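Local coordinates for conserved domain protein (Streptococcus pneumoniae, PDB 2I7R) that is of unknown function but belongs to the glyoxalase/bleomycin resistance protein/dioxygenase superfamily and assembles as a pair of identical subunits, at residues M4-L9 with G44-M49; D10-N15 with L58-S63; A21-I26 with Q105-L110; I66-V71 with V111-R116; D73-Y78 with H90-T95. All blocks are in the same frame, centred on the assembly; numbering follows the deposited sequence.

From the N terminus, strand 5-12 enters two contacts: contact 1 joins it to strand 46-51 and closes the first beta-alpha-beta-beta-beta module, and contact 2 ties its far end to loop 58-63. These two cross, and they touch where Ile11 pairs with Met49. Contact 3 starts on helix 16-27 and closes at the turn 105-110, so it crosses both and joins the two halves of the chain. Contact 4 pairs strands 65-70 and 111-116, closing the second module; it follows contacts 1 and 2 in series and crosses contact 3. Contact 5, between helix 74-84 and strand 88-94, lies within the spans of contacts 3 and 4. Contacts 1, 2 and 4 also touch the second subunit.

Contact 1 (M4-L9 with G44-M49); sequences MNLNQL and GSHCLM
Cys47 is held between Asn7 and Leu9 by its backbone. Cys47 N donates to Asn7 O at 2.9 Å with an N-H...O angle of 177°, and Cys47 O accepts from Leu9 N at 3.1 Å. Met49 N then donates to Leu9 O at 2.8 Å, a parallel pattern that agrees with the 21° between the strand directions. Cys47 O is gripped twice, because His46 ND1 also donates to it (3.0 Å) from the opposite face of the carbonyl plane. His46 CG, anti to the backbone N (chi1 -156°), carries the ring's attachment point toward strand 5-9; one face of the imidazole lies against Asn7 C, with Leu9 N at the edge.

Strands 5-12 and 46-51 are the first and last of a beta-alpha-beta-beta-beta module, the repeating unit of the glyoxalase superfamily, and here they lie side by side. Strand 5-12 also pairs antiparallel with a strand of the second subunit, so the sheet continues across the interface.

Apolar packing falls on the face of Leu9 and Leu48, whose side chains point the same way and meet at CD2 and CD1, respectively, 3.7 Å apart, next to Ile67. On the face of Gln8, its extended side chain crosses that of Met49, a selenomethionine, at about a right angle, with Gln8 OE1 3.4 Å from Met49 CE. Gln8 NE2 is hydrogen-bonded to Asp10 OD1.

Contact 2 (D10-N15 with L58-S63); sequences DIIVSN and LENFQS
Ile12 and Phe61 meet where two backbone runs pass at 92° to each other, the end of strand 5-12 against the irregular segment 58-63. At the crossing Phe61 N donates to Ile12 O at 2.8 Å, and the N-H...O angle of 174° makes this a straight bond. Asn60 CA adds a longer CH...O approach to the same oxygen.

The side chain of Ile12 points into the bend of the loop and spreads its branches over two residues. Its CG1 lies 3.9 Å from Leu58 CD1, the two side chains crossing obliquely. Ile12 CG2, anti to the backbone N, comes to 3.3 Å from Asn60 OD1, these side chains crossing at about a right angle; that oxygen is hydrogen-bonded to His54 NE2. The other end of the amide, Asn60 ND2, rests 3.7 Å from Ser14 CB. Ile11 runs beside Phe61, pointing the same way, and its CG2 touches Phe61 CB at 3.7 Å, while the phenyl ring goes on to pack against Leu110. Leu58 and Phe61 also pack on Ser63 and Gly64 of the second subunit, respectively.

One straight backbone bond therefore marks the crossing; the remaining attraction is probably mainly dispersive, and the bond to His54 is consistent with a fixed Asn60 amide.

Contact 3 (A21-I26 with Q105-L110); sequences ADLEHI and QGPAGL
Pro107 carries the contact, presenting successive ring atoms to three residues on one side of helix 16-27. Asp22 and Pro107 slide past each other in opposite directions, with Asp22 OD2 3.7 Å from Pro107 CB and the aspartate methylene lying over CB and CG. At the other end of the ring, Ile26 meets the proline tip to tip: Ile26 CD1, roughly anti to CA (chi2 159°), is 3.7 Å from Pro107 CD. Leu23 comes in at about a right angle and brings its CD1 to 3.9 Å from the same Pro107 CD. Ile26 CD1 also touches the backbone at Gly106 CA, 3.9 Å away. No hydrogen bond crosses between the segments.

In this glyoxalase-superfamily fold, segment 105-110 is the hairpin connection between strands 100-105 and 111-116, neighbours in the sheet that also holds 65-70 and 88-94, so the packing joins helix 16-27 to the turn between those two strands.

The proline is positioned by a type I' turn. Leu110 N returns to Pro107 O at 3.0 Å, and Ala108 and Gly109 both have positive phi, the latter 86°. Gly106 N donates to Leu110 O at the base of the turn, and Gln105 NE2 donates to Gly106 O at 3.1 Å, the acceptor lying in the plane of the Gln105 amide. On the helix side, Leu23 rests on Phe41, Leu48 and Leu50 of the first sheet, while Ile26 leans on Phe114 of the second.

Contact 4 (I66-V71 with V111-R116); sequences IIHIEV and VLDFYR
His68 and Asp113, directly paired on adjacent parallel strands, join their side chains in a hydrogen bond: His68 ND1 donates to Asp113 OD2 at 2.7 Å. The carboxylate uses its anti lone pair and its plane stands 83° from the imidazole, yet OD2 sits close to the ring plane. Both groups have a second hydrogen bond: Asp113 OD1 accepts from Leu102 N, and His68 NE2 pairs with Asp10 OD2 of the second subunit. Ile66 CG2 covers one face of the imidazole toward its rim.

The edge of His68 is also turned to the face of Tyr115, a T-shaped pair with ring centres 5.9 Å apart. Tyr115 CG, between the backbone N and the carbonyl carbon (chi1 81°), lies on the side of strand 66-70, where the ring meets His68 CB. Glu70 CB makes an off-centre CH-pi contact, 4.3 Å from the Tyr115 ring centroid. Tyr115 OH is hydrogen-bonded to the Asn7 side chain of the second subunit.

Five backbone bonds hold the strands in register; the shortest, Ile69 N to Asp113 O, is 2.6 Å and nearly collinear with the carbonyl. On the opposite face, Ile69 CD1 lies 4.0 Å from both Leu112 CD2 and Phe114 CE1. Beyond the strand end, Val71 CG1 meets the Phe114 ring at its edge.

Helix 16-27 covers Phe114 and Ile69 through Ile26 and Leu27, and helix 74-84 reaches Phe114 through Leu81. Strand 111-116 continues the sheet to 100-105, and strand 65-70 pairs antiparallel with the second subunit.

Contact 5 (D73-Y78 with H90-T95); sequences DVDQNY and HGPTVT
Tyr78 and Pro92 meet face-on: Pro92 CD stands 3.5 Å from the centroid of the Tyr78 ring and 9° off its normal, a CH-pi contact over the centre of the face. Pro92 CG extends the overlap, lying 3.7 Å from Tyr78 CD2 on the side of the ring nearer the backbone. The two side chains cross at about a right angle. Tyr78 CG is anti to the backbone N (chi1 -173°), on the Pro92 side of the helix. Gly91 CA comes to the ring obliquely, 4.3 Å from Tyr78 CE1.

One turn earlier in the helix, Asp75 and Val74 touch the same proline. Asp75 OD1 is 3.7 Å from Pro92 CG, and Val74 CG1 lies more loosely beside Pro92 CB. Their helix starts with Asp73 as N-cap: Asp73 OD1 accepts from Gln76 N at 3.0 Å, the donor standing above the carboxylate plane. Asn77 ND2, one turn on, donates to Asp73 O at 2.9 Å from above the carbonyl plane.

Val74 and Tyr78 also rest on Leu102 of strand 100-105. The contact reaches strand 88-94, outermost within this chain, where the chain turns a corner at His90 and Pro92. Helix 74-84 thus packs on the sheet of strands 65-70, 111-116, 100-105 and 88-94, as in the glyoxalase fold.

Contact 1 (M4-L9 with G44-M49)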
# COMPACT_ATOMS: atom_id res chain seq x y z
N MSE A 4 -16.35 -0.27 -3.32
CA MSE A 4 -14.93 -0.71 -3.06
C MSE A 4 -14.15 0.29 -2.20
O MSE A 4 -14.25 1.50 -2.39
CB MSE A 4 -14.16 -0.91 -4.37
CG MSE A 4 -14.38 -2.21 -5.12
SE MSE A 4 -13.21 -2.22 -6.75
CE MSE A 4 -13.26 -0.29 -7.14
N ASN A 5 -13.33 -0.24 -1.29
CA ASN A 5 -12.57 0.59 -0.35
C ASN A 5 -11.24 -0.06 0.03
O ASN A 5 -11.20 -1.05 0.76
CB ASN A 5 -13.42 0.89 0.91
CG ASN A 5 -12.77 1.92 1.85
OD1 ASN A 5 -12.20 2.91 1.42
ND2 ASN A 5 -12.90 1.68 3.16
N LEU A 6 -10.16 0.50 -0.54
CA LEU A 6 -8.79 0.11 -0.20
C LEU A 6 -8.49 0.56 1.22
O LEU A 6 -8.35 1.74 1.46
CB LEU A 6 -7.79 0.72 -1.21
CG LEU A 6 -6.28 0.60 -0.97
CD1 LEU A 6 -5.88 -0.80 -0.65
CD2 LEU A 6 -5.54 1.09 -2.21
N ASN A 7 -8.35 -0.42 2.11
CA ASN A 7 -8.59 -0.36 3.56
C ASN A 7 -7.35 -0.75 4.34
O ASN A 7 -7.15 -0.32 5.46
CB ASN A 7 -9.63 -1.45 3.94
CG ASN A 7 -10.89 -0.87 4.44
OD1 ASN A 7 -11.18 0.28 4.16
ND2 ASN A 7 -11.65 -1.63 5.18
N GLN A 8 -6.59 -1.68 3.77
CA GLN A 8 -5.51 -2.37 4.46
C GLN A 8 -4.40 -2.72 3.48
O GLN A 8 -4.65 -3.16 2.36
CB GLN A 8 -6.05 -3.64 5.12
CG GLN A 8 -5.04 -4.41 5.92
CD GLN A 8 -5.63 -5.64 6.63
OE1 GLN A 8 -6.76 -5.61 7.13
NE2 GLN A 8 -4.86 -6.73 6.68
N LEU A 9 -3.17 -2.52 3.92
CA LEU A 9 -2.03 -2.88 3.12
C LEU A 9 -1.16 -3.75 4.01
O LEU A 9 -0.87 -3.38 5.15
CB LEU A 9 -1.29 -1.61 2.67
CG LEU A 9 0.10 -1.77 2.06
CD1 LEU A 9 0.04 -2.46 0.67
CD2 LEU A 9 0.78 -0.42 1.98
N GLY A 44 -5.08 6.78 10.56
CA GLY A 44 -6.30 7.48 10.16
C GLY A 44 -7.33 6.44 9.77
O GLY A 44 -7.75 5.65 10.59
N SER A 45 -7.68 6.43 8.49
CA SER A 45 -8.74 5.61 7.91
C SER A 45 -8.20 4.36 7.23
O SER A 45 -8.94 3.70 6.48
CB SER A 45 -9.43 6.42 6.81
OG SER A 45 -8.48 6.67 5.74
N HIS A 46 -6.94 4.05 7.45
CA HIS A 46 -6.28 2.95 6.71
C HIS A 46 -5.45 2.14 7.70
O HIS A 46 -4.91 2.70 8.65
CB HIS A 46 -5.40 3.59 5.62
CG HIS A 46 -5.09 2.72 4.43
ND1 HIS A 46 -4.45 1.50 4.53
CD2 HIS A 46 -5.27 2.94 3.11
CE1 HIS A 46 -4.28 0.99 3.33
NE2 HIS A 46 -4.76 1.85 2.44
N CYS A 47 -5.41 0.83 7.53
CA CYS A 47 -4.54 -0.02 8.36
C CYS A 47 -3.34 -0.48 7.57
O CYS A 47 -3.42 -0.67 6.38
CB CYS A 47 -5.27 -1.26 8.85
SG CYS A 47 -6.38 -0.92 10.16
N LEU A 48 -2.24 -0.66 8.27
CA LEU A 48 -1.03 -1.17 7.67
C LEU A 48 -0.57 -2.35 8.53
O LEU A 48 -0.24 -2.17 9.69
CB LEU A 48 0.03 -0.04 7.59
CG LEU A 48 1.48 -0.28 7.10
CD1 LEU A 48 1.56 -0.59 5.62
CD2 LEU A 48 2.33 0.96 7.37
N MSE A 49 -0.55 -3.56 7.96
CA MSE A 49 -0.02 -4.72 8.67
C MSE A 49 1.42 -5.08 8.25
O MSE A 49 1.83 -4.90 7.09
CB MSE A 49 -0.91 -5.96 8.42
CG MSE A 49 -2.22 -6.02 9.23
SE MSE A 49 -3.27 -4.39 9.37
CE MSE A 49 -4.99 -5.30 9.98

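Contact 2 (D10-N15 with L58-S63)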
# COMPACT_ATOMS: atom_id res chain seq x y z
N ASP A 10 -0.78 -4.93 3.51
CA ASP A 10 0.17 -5.75 4.24
C ASP A 10 1.55 -5.66 3.59
O ASP A 10 1.66 -5.70 2.38
CB ASP A 10 -0.22 -7.23 4.24
CG ASP A 10 -1.61 -7.49 4.75
OD1 ASP A 10 -2.27 -6.57 5.28
OD2 ASP A 10 -2.05 -8.65 4.58
N ILE A 11 2.58 -5.62 4.41
CA ILE A 11 3.97 -5.73 3.98
C ILE A 11 4.52 -7.03 4.56
O ILE A 11 4.48 -7.25 5.79
CB ILE A 11 4.87 -4.55 4.49
CG1 ILE A 11 4.19 -3.17 4.33
CG2 ILE A 11 6.29 -4.64 3.83
CD1 ILE A 11 3.72 -2.86 2.89
N ILE A 12 5.03 -7.89 3.68
CA ILE A 12 5.60 -9.17 4.11
C ILE A 12 7.10 -8.96 4.38
O ILE A 12 7.86 -8.51 3.48
CB ILE A 12 5.42 -10.25 3.04
CG1 ILE A 12 3.97 -10.33 2.56
CG2 ILE A 12 5.94 -11.59 3.51
CD1 ILE A 12 2.94 -10.22 3.67
N VAL A 13 7.50 -9.27 5.61
CA VAL A 13 8.87 -9.06 6.11
C VAL A 13 9.30 -10.23 7.02
O VAL A 13 8.45 -10.85 7.65
CB VAL A 13 9.02 -7.68 6.84
CG1 VAL A 13 8.67 -6.51 5.90
CG2 VAL A 13 8.18 -7.61 8.15
N SER A 14 10.60 -10.53 7.10
CA SER A 14 11.05 -11.65 7.95
C SER A 14 11.18 -11.30 9.43
O SER A 14 11.11 -12.19 10.29
CB SER A 14 12.38 -12.21 7.45
OG SER A 14 13.36 -11.20 7.56
N ASN A 15 11.33 -10.02 9.75
CA ASN A 15 11.58 -9.65 11.14
C ASN A 15 10.60 -8.59 11.61
O ASN A 15 10.94 -7.41 11.78
CB ASN A 15 13.03 -9.19 11.32
CG ASN A 15 13.41 -9.04 12.77
OD1 ASN A 15 12.56 -9.11 13.68
ND2 ASN A 15 14.69 -8.82 13.02
N LEU A 58 4.40 -15.81 -2.28
CA LEU A 58 5.04 -14.54 -2.67
C LEU A 58 6.39 -14.42 -1.96
O LEU A 58 6.73 -15.26 -1.13
CB LEU A 58 4.10 -13.32 -2.39
CG LEU A 58 3.45 -13.16 -1.00
CD1 LEU A 58 4.48 -13.25 0.08
CD2 LEU A 58 2.67 -11.85 -0.86
N GLU A 59 7.13 -13.36 -2.25
CA GLU A 59 8.42 -13.15 -1.61
C GLU A 59 8.33 -12.04 -0.56
O GLU A 59 7.38 -11.27 -0.56
CB GLU A 59 9.46 -12.80 -2.68
CG GLU A 59 9.51 -13.78 -3.81
CD GLU A 59 10.54 -13.41 -4.87
OE1 GLU A 59 10.91 -12.23 -4.98
OE2 GLU A 59 10.99 -14.29 -5.61
N ASN A 60 9.29 -11.96 0.34
CA ASN A 60 9.37 -10.79 1.19
C ASN A 60 9.55 -9.53 0.35
O ASN A 60 10.06 -9.55 -0.80
CB ASN A 60 10.47 -10.91 2.26
CG ASN A 60 10.21 -12.08 3.22
OD1 ASN A 60 9.10 -12.61 3.28
ND2 ASN A 60 11.23 -12.50 3.91
N PHE A 61 9.06 -8.44 0.94
CA PHE A 61 9.06 -7.15 0.30
C PHE A 61 10.50 -6.78 0.08
O PHE A 61 11.32 -6.97 0.95
CB PHE A 61 8.39 -6.09 1.19
CG PHE A 61 8.39 -4.72 0.56
CD1 PHE A 61 7.55 -4.44 -0.52
CD2 PHE A 61 9.28 -3.74 0.99
CE1 PHE A 61 7.55 -3.18 -1.12
CE2 PHE A 61 9.30 -2.46 0.36
CZ PHE A 61 8.44 -2.18 -0.69
N GLN A 62 10.78 -6.25 -1.10
CA GLN A 62 12.08 -5.69 -1.42
C GLN A 62 12.00 -4.17 -1.55
O GLN A 62 12.43 -3.43 -0.66
CB GLN A 62 12.64 -6.39 -2.67
CG GLN A 62 13.12 -7.84 -2.32
CD GLN A 62 13.54 -8.67 -3.52
OE1 GLN A 62 14.17 -8.16 -4.46
NE2 GLN A 62 13.20 -9.98 -3.49
N SER A 63 11.43 -3.67 -2.64
CA SER A 63 11.38 -2.23 -2.84
C SER A 63 10.19 -1.89 -3.73
O SER A 63 9.40 -2.77 -4.04
CB SER A 63 12.72 -1.70 -3.44
OG SER A 63 12.88 -0.29 -3.24

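Contact 3 (A21-I26 with Q105-L110)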
# COMPACT_ATOMS: atom_id res chain seq x y z
N ALA A 21 9.05 -2.03 15.44
CA ALA A 21 9.69 -1.06 16.33
C ALA A 21 10.17 0.19 15.56
O ALA A 21 9.94 1.33 15.97
CB ALA A 21 10.84 -1.71 17.06
N ASP A 22 10.79 -0.03 14.40
CA ASP A 22 11.26 1.07 13.55
C ASP A 22 10.11 1.95 13.02
O ASP A 22 10.21 3.17 13.01
CB ASP A 22 12.06 0.52 12.37
CG ASP A 22 13.39 -0.08 12.77
OD1 ASP A 22 13.80 0.09 13.94
OD2 ASP A 22 14.03 -0.73 11.92
N LEU A 23 9.06 1.29 12.54
CA LEU A 23 7.86 1.96 12.05
C LEU A 23 7.16 2.80 13.13
O LEU A 23 6.72 3.90 12.86
CB LEU A 23 6.91 0.93 11.43
CG LEU A 23 6.23 1.23 10.08
CD1 LEU A 23 7.08 2.08 9.10
CD2 LEU A 23 5.70 -0.07 9.41
N GLU A 24 7.12 2.30 14.38
CA GLU A 24 6.60 3.10 15.51
C GLU A 24 7.35 4.43 15.76
O GLU A 24 6.72 5.44 16.02
CB GLU A 24 6.56 2.28 16.80
CG GLU A 24 5.81 0.97 16.64
CD GLU A 24 5.70 0.15 17.92
OE1 GLU A 24 6.71 -0.02 18.64
OE2 GLU A 24 4.58 -0.34 18.18
N HIS A 25 8.69 4.41 15.68
CA HIS A 25 9.45 5.66 15.83
C HIS A 25 9.17 6.59 14.66
O HIS A 25 8.94 7.78 14.85
CB HIS A 25 10.96 5.40 15.95
CG HIS A 25 11.34 4.69 17.20
ND1 HIS A 25 11.80 3.39 17.20
CD2 HIS A 25 11.33 5.08 18.49
CE1 HIS A 25 12.06 3.01 18.44
NE2 HIS A 25 11.78 4.02 19.24
N ILE A 26 9.16 6.04 13.44
CA ILE A 26 8.89 6.88 12.28
C ILE A 26 7.49 7.50 12.30
O ILE A 26 7.33 8.67 11.98
CB ILE A 26 9.10 6.11 11.00
CG1 ILE A 26 10.60 5.85 10.81
CG2 ILE A 26 8.47 6.89 9.80
CD1 ILE A 26 10.89 4.71 9.90
N GLN A 105 13.18 7.35 4.40
CA GLN A 105 13.49 5.95 4.20
C GLN A 105 12.87 5.22 5.36
O GLN A 105 13.19 5.52 6.52
CB GLN A 105 15.00 5.71 4.18
CG GLN A 105 15.41 4.26 3.85
CD GLN A 105 14.84 3.81 2.49
OE1 GLN A 105 15.21 4.32 1.42
NE2 GLN A 105 13.92 2.86 2.55
N GLY A 106 11.95 4.30 5.09
CA GLY A 106 11.40 3.47 6.19
C GLY A 106 12.18 2.17 6.27
O GLY A 106 13.10 1.95 5.45
N PRO A 107 11.85 1.29 7.27
CA PRO A 107 12.60 0.01 7.37
C PRO A 107 12.25 -0.94 6.25
O PRO A 107 11.19 -0.78 5.63
CB PRO A 107 12.12 -0.55 8.71
CG PRO A 107 10.71 -0.03 8.85
CD PRO A 107 10.81 1.40 8.31
N ALA A 108 13.12 -1.92 5.96
CA ALA A 108 12.78 -3.02 5.03
C ALA A 108 12.50 -2.58 3.61
O ALA A 108 11.69 -3.22 2.90
CB ALA A 108 11.60 -3.86 5.56
N GLY A 109 13.17 -1.52 3.16
CA GLY A 109 12.96 -1.04 1.79
C GLY A 109 11.78 -0.07 1.67
O GLY A 109 11.59 0.51 0.59
N LEU A 110 10.97 0.12 2.73
CA LEU A 110 9.77 0.98 2.61
C LEU A 110 10.21 2.42 2.52
O LEU A 110 11.21 2.77 3.14
CB LEU A 110 8.81 0.87 3.78
CG LEU A 110 8.26 -0.54 4.00
CD1 LEU A 110 7.76 -0.70 5.40
CD2 LEU A 110 7.22 -0.83 2.97

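Contact 4 (I66-V71 with V111-R116)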
# COMPACT_ATOMS: atom_id res chain seq x y z
N ILE A 66 5.76 3.65 -2.42
CA ILE A 66 5.75 4.83 -1.54
C ILE A 66 4.39 4.85 -0.86
O ILE A 66 3.34 4.75 -1.50
CB ILE A 66 6.01 6.15 -2.34
CG1 ILE A 66 7.43 6.10 -2.98
CG2 ILE A 66 5.86 7.37 -1.46
CD1 ILE A 66 7.77 7.25 -3.90
N ILE A 67 4.43 4.94 0.47
CA ILE A 67 3.26 4.98 1.32
C ILE A 67 3.11 6.45 1.70
O ILE A 67 3.95 6.97 2.46
CB ILE A 67 3.51 4.14 2.61
CG1 ILE A 67 3.46 2.62 2.32
CG2 ILE A 67 2.58 4.55 3.70
CD1 ILE A 67 4.13 1.83 3.46
N HIS A 68 2.07 7.10 1.18
CA HIS A 68 1.83 8.53 1.44
C HIS A 68 0.88 8.72 2.59
O HIS A 68 -0.22 8.15 2.60
CB HIS A 68 1.25 9.27 0.22
CG HIS A 68 2.09 9.19 -1.02
ND1 HIS A 68 2.94 10.20 -1.42
CD2 HIS A 68 2.18 8.23 -1.97
CE1 HIS A 68 3.56 9.84 -2.53
NE2 HIS A 68 3.09 8.67 -2.91
N ILE A 69 1.29 9.55 3.55
CA ILE A 69 0.50 9.83 4.73
C ILE A 69 0.19 11.31 4.79
O ILE A 69 1.12 12.16 4.91
CB ILE A 69 1.20 9.36 6.03
CG1 ILE A 69 1.51 7.86 5.93
CG2 ILE A 69 0.32 9.69 7.31
CD1 ILE A 69 2.49 7.34 6.96
N GLU A 70 -1.09 11.65 4.67
CA GLU A 70 -1.48 13.04 4.78
C GLU A 70 -1.45 13.52 6.24
O GLU A 70 -2.02 12.89 7.14
CB GLU A 70 -2.85 13.30 4.15
CG GLU A 70 -3.02 14.77 3.76
CD GLU A 70 -4.25 15.03 2.91
OE1 GLU A 70 -5.06 14.09 2.70
OE2 GLU A 70 -4.40 16.19 2.47
N VAL A 71 -0.75 14.62 6.48
CA VAL A 71 -0.54 15.14 7.83
C VAL A 71 -0.90 16.64 7.87
O VAL A 71 -0.98 17.28 6.81
CB VAL A 71 0.93 14.96 8.30
CG1 VAL A 71 1.27 13.50 8.45
CG2 VAL A 71 1.92 15.68 7.34
N VAL A 111 9.44 3.21 1.78
CA VAL A 111 9.62 4.66 1.64
C VAL A 111 8.28 5.33 2.02
O VAL A 111 7.20 4.91 1.59
CB VAL A 111 10.00 5.07 0.16
CG1 VAL A 111 10.03 6.62 -0.00
CG2 VAL A 111 11.36 4.38 -0.33
N LEU A 112 8.37 6.35 2.84
CA LEU A 112 7.16 7.00 3.35
C LEU A 112 7.19 8.45 2.91
O LEU A 112 8.26 9.07 2.87
CB LEU A 112 7.04 6.88 4.88
CG LEU A 112 6.65 5.46 5.37
CD1 LEU A 112 7.86 4.54 5.40
CD2 LEU A 112 5.99 5.48 6.77
N ASP A 113 6.01 8.96 2.58
CA ASP A 113 5.85 10.39 2.30
C ASP A 113 4.87 10.97 3.30
O ASP A 113 3.73 10.52 3.39
CB ASP A 113 5.35 10.60 0.86
CG ASP A 113 5.04 12.05 0.53
OD1 ASP A 113 5.69 12.95 1.09
OD2 ASP A 113 4.15 12.30 -0.29
N PHE A 114 5.33 11.93 4.09
CA PHE A 114 4.44 12.75 4.91
C PHE A 114 4.13 14.04 4.12
O PHE A 114 5.04 14.82 3.84
CB PHE A 114 5.09 13.05 6.27
CG PHE A 114 5.42 11.81 7.07
CD1 PHE A 114 4.49 11.29 7.97
CD2 PHE A 114 6.64 11.16 6.92
CE1 PHE A 114 4.79 10.15 8.73
CE2 PHE A 114 6.96 10.01 7.67
CZ PHE A 114 6.04 9.50 8.57
N TYR A 115 2.87 14.24 3.75
CA TYR A 115 2.51 15.33 2.85
C TYR A 115 1.23 16.08 3.28
O TYR A 115 0.46 15.59 4.08
CB TYR A 115 2.38 14.81 1.38
CG TYR A 115 1.04 14.13 1.08
CD1 TYR A 115 0.06 14.76 0.31
CD2 TYR A 115 0.77 12.86 1.58
CE1 TYR A 115 -1.16 14.13 0.06
CE2 TYR A 115 -0.42 12.23 1.32
CZ TYR A 115 -1.39 12.86 0.56
OH TYR A 115 -2.57 12.20 0.35
N ARG A 116 1.06 17.28 2.74
CA ARG A 116 -0.19 18.05 2.89
C ARG A 116 -0.47 18.84 1.63
O ARG A 116 0.41 19.16 0.88
CB ARG A 116 -0.21 18.96 4.15
CG ARG A 116 1.03 19.76 4.39
CD ARG A 116 0.80 20.90 5.47
NE ARG A 116 -0.01 21.91 4.86
CZ ARG A 116 0.42 22.83 3.99
NH1 ARG A 116 1.70 22.95 3.69
NH2 ARG A 116 -0.46 23.64 3.43

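Contact 5 (D73-Y78 with H90-T95)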
# COMPACT_ATOMS: atom_id res chain seq x y z
N ASP A 73 1.02 18.97 9.65
CA ASP A 73 2.26 19.75 9.70
C ASP A 73 3.46 18.91 9.25
O ASP A 73 3.96 18.09 10.02
CB ASP A 73 2.48 20.33 11.12
CG ASP A 73 3.53 21.46 11.17
OD1 ASP A 73 4.41 21.54 10.31
OD2 ASP A 73 3.47 22.27 12.13
N VAL A 74 3.91 19.15 8.01
CA VAL A 74 5.00 18.42 7.40
C VAL A 74 6.35 18.75 8.05
O VAL A 74 7.18 17.86 8.30
CB VAL A 74 5.06 18.64 5.86
CG1 VAL A 74 6.28 17.98 5.23
CG2 VAL A 74 3.78 18.11 5.22
N ASP A 75 6.53 20.03 8.34
CA ASP A 75 7.76 20.55 8.91
C ASP A 75 7.98 20.11 10.34
O ASP A 75 9.10 19.77 10.69
CB ASP A 75 7.79 22.07 8.77
CG ASP A 75 7.69 22.50 7.31
OD1 ASP A 75 8.74 22.58 6.66
OD2 ASP A 75 6.55 22.67 6.80
N GLN A 76 6.93 20.04 11.14
CA GLN A 76 7.04 19.44 12.46
C GLN A 76 7.45 17.93 12.42
O GLN A 76 8.29 17.52 13.21
CB GLN A 76 5.80 19.69 13.33
CG GLN A 76 6.03 19.38 14.83
CD GLN A 76 7.31 20.07 15.43
OE1 GLN A 76 7.45 21.32 15.41
NE2 GLN A 76 8.24 19.25 15.99
N ASN A 77 6.87 17.14 11.50
CA ASN A 77 7.32 15.76 11.29
C ASN A 77 8.78 15.71 10.89
O ASN A 77 9.54 14.88 11.39
CB ASN A 77 6.46 15.04 10.25
CG ASN A 77 5.15 14.55 10.83
OD1 ASN A 77 5.12 13.53 11.50
ND2 ASN A 77 4.09 15.30 10.60
N TYR A 78 9.17 16.63 10.02
CA TYR A 78 10.57 16.77 9.61
C TYR A 78 11.53 16.91 10.77
O TYR A 78 12.48 16.15 10.87
CB TYR A 78 10.74 17.95 8.67
CG TYR A 78 12.10 18.07 8.06
CD1 TYR A 78 12.73 16.96 7.52
CD2 TYR A 78 12.75 19.31 7.99
CE1 TYR A 78 13.96 17.05 6.93
CE2 TYR A 78 14.01 19.42 7.40
CZ TYR A 78 14.60 18.27 6.87
OH TYR A 78 15.83 18.34 6.25
N HIS A 90 14.10 13.26 0.73
CA HIS A 90 13.81 14.53 0.06
C HIS A 90 13.18 15.38 1.16
O HIS A 90 12.15 14.98 1.71
CB HIS A 90 12.83 14.31 -1.13
CG HIS A 90 13.06 15.22 -2.29
ND1 HIS A 90 12.08 16.08 -2.77
CD2 HIS A 90 14.14 15.41 -3.09
CE1 HIS A 90 12.55 16.77 -3.80
NE2 HIS A 90 13.80 16.38 -4.02
N GLY A 91 13.83 16.50 1.52
CA GLY A 91 13.48 17.39 2.67
C GLY A 91 12.19 18.04 2.30
O GLY A 91 11.70 17.79 1.19
N PRO A 92 11.57 18.84 3.21
CA PRO A 92 10.26 19.33 2.74
C PRO A 92 10.39 20.16 1.45
O PRO A 92 11.31 20.95 1.32
CB PRO A 92 9.71 20.13 3.92
CG PRO A 92 10.50 19.66 5.12
CD PRO A 92 11.86 19.32 4.57
N THR A 93 9.53 19.89 0.49
CA THR A 93 9.44 20.69 -0.71
C THR A 93 7.98 20.85 -1.07
O THR A 93 7.12 20.14 -0.56
CB THR A 93 10.26 20.11 -1.88
OG1 THR A 93 9.85 18.76 -2.16
CG2 THR A 93 11.74 20.12 -1.57
N VAL A 94 7.68 21.82 -1.93
CA VAL A 94 6.30 22.11 -2.26
C VAL A 94 6.13 22.19 -3.78
O VAL A 94 7.05 22.58 -4.49
CB VAL A 94 5.82 23.40 -1.53
CG1 VAL A 94 6.51 24.64 -2.10
CG2 VAL A 94 4.35 23.54 -1.60
N THR A 95 4.97 21.78 -4.27
CA THR A 95 4.68 21.97 -5.67
C THR A 95 4.04 23.34 -5.86
O THR A 95 3.51 23.93 -4.92
CB THR A 95 3.73 20.88 -6.24
OG1 THR A 95 2.41 21.01 -5.67
CG2 THR A 95 4.29 19.48 -5.99